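Local coordinates for protein 5'-deoxynucleotidase (Archaeoglobus fulgidus, PDB 1YNB) that probably hydrolyses 2'-deoxyribonucleoside 5'-phosphates to deoxyribonucleosides and phosphate with the help of a divalent metal such as cobalt or manganese, at residues Val133-Gln137 with Leu163-Pro169. Residue numbers count along the deposited sequence, not the author numbering.
Sequences VEYSQ and LMERKNP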
loop_
_atom_site.group_PDB
_atom_site.type_symbol
_atom_site.label_atom_id
_atom_site.label_comp_id
_atom_site.label_asym_id
_atom_site.label_seq_id
_atom_site.Cartn_x
_atom_site.Cartn_y
_atom_site.Cartn_z
ATOM N N VAL A 133 -13.892 -1.463 -11.393
ATOM C CA VAL A 133 -13.993 -0.048 -11.735
ATOM C C VAL A 133 -12.600 0.571 -11.681
ATOM O O VAL A 133 -12.262 1.376 -12.565
ATOM C CB VAL A 133 -14.928 0.699 -10.770
ATOM C CG1 VAL A 133 -14.801 2.218 -10.915
ATOM C CG2 VAL A 133 -16.383 0.310 -11.093
ATOM N N GLU A 134 -11.808 0.214 -10.672
ATOM C CA GLU A 134 -10.446 0.790 -10.537
ATOM C C GLU A 134 -9.555 0.332 -11.693
ATOM O O GLU A 134 -8.810 1.138 -12.268
ATOM C CB GLU A 134 -9.826 0.367 -9.193
ATOM C CG GLU A 134 -10.556 1.079 -8.063
ATOM C CD GLU A 134 -10.554 0.329 -6.718
ATOM O OE1 GLU A 134 -11.183 0.873 -5.777
ATOM O OE2 GLU A 134 -9.935 -0.755 -6.603
ATOM N N TYR A 135 -9.620 -0.942 -12.044
ATOM C CA TYR A 135 -8.780 -1.437 -13.140
ATOM C C TYR A 135 -9.249 -0.997 -14.527
ATOM O O TYR A 135 -8.449 -1.011 -15.480
ATOM C CB TYR A 135 -8.686 -2.968 -13.110
ATOM C CG TYR A 135 -7.746 -3.555 -12.066
ATOM C CD1 TYR A 135 -6.610 -2.849 -11.623
ATOM C CD2 TYR A 135 -7.919 -4.850 -11.602
ATOM C CE1 TYR A 135 -5.677 -3.436 -10.762
ATOM C CE2 TYR A 135 -6.997 -5.457 -10.735
ATOM C CZ TYR A 135 -5.878 -4.752 -10.319
ATOM O OH TYR A 135 -4.961 -5.304 -9.480
ATOM N N SER A 136 -10.515 -0.608 -14.642
ATOM C CA SER A 136 -11.075 -0.184 -15.934
ATOM C C SER A 136 -10.353 1.035 -16.485
ATOM O O SER A 136 -10.350 1.255 -17.698
ATOM C CB SER A 136 -12.586 0.097 -15.828
ATOM O OG SER A 136 -12.851 1.330 -15.173
ATOM N N GLN A 137 -9.691 1.778 -15.598
ATOM C CA GLN A 137 -8.931 2.968 -16.006
ATOM C C GLN A 137 -7.651 2.571 -16.767
ATOM O O GLN A 137 -7.061 3.421 -17.466
ATOM C CB GLN A 137 -8.576 3.806 -14.773
ATOM C CG GLN A 137 -9.722 3.888 -13.729
ATOM C CD GLN A 137 -11.008 4.505 -14.279
ATOM O OE1 GLN A 137 -12.088 3.907 -14.182
ATOM N NE2 GLN A 137 -10.905 5.711 -14.840
ATOM N N LEU A 163 -21.479 3.157 -6.623
ATOM C CA LEU A 163 -20.176 2.812 -7.223
ATOM C C LEU A 163 -20.298 2.967 -8.743
ATOM O O LEU A 163 -19.434 3.572 -9.391
ATOM C CB LEU A 163 -19.826 1.347 -6.963
ATOM C CG LEU A 163 -18.433 0.678 -7.046
ATOM C CD1 LEU A 163 -18.549 -0.670 -7.778
ATOM C CD2 LEU A 163 -17.354 1.608 -7.572
ATOM N N MET A 164 -21.349 2.371 -9.300
ATOM C CA MET A 164 -21.539 2.407 -10.753
ATOM C C MET A 164 -22.075 3.722 -11.305
ATOM O O MET A 164 -21.893 4.012 -12.503
ATOM C CB MET A 164 -22.407 1.218 -11.190
ATOM C CG MET A 164 -21.837 -0.190 -10.789
ATOM S SD MET A 164 -20.158 -0.517 -11.444
ATOM C CE MET A 164 -20.595 -1.116 -13.165
ATOM N N GLU A 165 -22.738 4.523 -10.468
ATOM C CA GLU A 165 -23.219 5.827 -10.920
ATOM C C GLU A 165 -21.996 6.725 -11.068
ATOM O O GLU A 165 -21.872 7.464 -12.040
ATOM C CB GLU A 165 -24.130 6.488 -9.889
ATOM C CG GLU A 165 -25.497 5.860 -9.755
ATOM C CD GLU A 165 -26.365 6.642 -8.781
ATOM O OE1 GLU A 165 -25.953 6.822 -7.598
ATOM O OE2 GLU A 165 -27.454 7.083 -9.214
ATOM N N ARG A 166 -21.090 6.638 -10.094
ATOM C CA ARG A 166 -19.905 7.479 -10.085
ATOM C C ARG A 166 -18.774 7.014 -10.994
ATOM O O ARG A 166 -18.164 7.849 -11.673
ATOM C CB ARG A 166 -19.318 7.587 -8.661
ATOM C CG ARG A 166 -20.226 8.205 -7.600
ATOM C CD ARG A 166 -19.514 8.274 -6.206
ATOM N NE ARG A 166 -18.320 9.141 -6.190
ATOM C CZ ARG A 166 -17.052 8.715 -6.231
ATOM N NH1 ARG A 166 -16.784 7.420 -6.286
ATOM N NH2 ARG A 166 -16.042 9.601 -6.239
ATOM N N LYS A 167 -18.514 5.700 -10.988
ATOM C CA LYS A 167 -17.398 5.085 -11.711
ATOM C C LYS A 167 -16.203 6.023 -11.623
ATOM O O LYS A 167 -15.575 6.381 -12.605
ATOM C CB LYS A 167 -17.757 4.777 -13.162
ATOM C CG LYS A 167 -18.713 3.603 -13.304
ATOM C CD LYS A 167 -18.741 3.084 -14.748
ATOM C CE LYS A 167 -19.846 2.058 -14.973
ATOM N NZ LYS A 167 -21.188 2.685 -14.988
ATOM N N ASN A 168 -15.882 6.418 -10.406
ATOM C CA ASN A 168 -14.786 7.332 -10.214
ATOM C C ASN A 168 -13.936 6.932 -9.028
ATOM O O ASN A 168 -14.234 7.262 -7.870
ATOM C CB ASN A 168 -15.337 8.734 -10.056
ATOM C CG ASN A 168 -14.274 9.721 -9.701
ATOM O OD1 ASN A 168 -13.100 9.527 -10.039
ATOM N ND2 ASN A 168 -14.666 10.798 -9.023
ATOM N N PRO A 169 -12.827 6.251 -9.302
ATOM C CA PRO A 169 -11.916 5.784 -8.261
ATOM C C PRO A 169 -11.039 6.838 -7.597
ATOM O O PRO A 169 -10.288 6.543 -6.671
ATOM C CB PRO A 169 -11.134 4.674 -8.960
ATOM C CG PRO A 169 -11.103 5.104 -10.383
ATOM C CD PRO A 169 -12.438 5.761 -10.636
#
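In this all-helical HD-domain protein, the C-terminal end of helix 117-135 packs against that of helix 154-166 and the turn that follows it. The contact buries 287 Å², most of it on Val133 and Pro169, and no hydrogen bond crosses it. Val133 points toward the other segment and packs through both of its methyls: CG2 lies 3.9 Å from both Leu163 CD2 and Met164 SD, while CG1 lies 3.9 Å from Lys167 CA and 4.3 Å from Pro169 CD. Helix 154-166 closes with the hydrogen bond from Lys167 N to Leu163 O (2.8 Å); Lys167 then takes a positive phi of 38°, and the extended Asn168 leads to Pro169, whose CA is 5.7 Å from Glu134 CA. The proline ring also packs on His15 of the second subunit, to which Glu134 hydrogen-bonds while forming a salt bridge with Arg45 of its own chain. Against the ring lie two aliphatic stems, Glu134 CG 3.8 Å from Pro169 CB and Gln137 CG 3.8 Å from Pro169 CG.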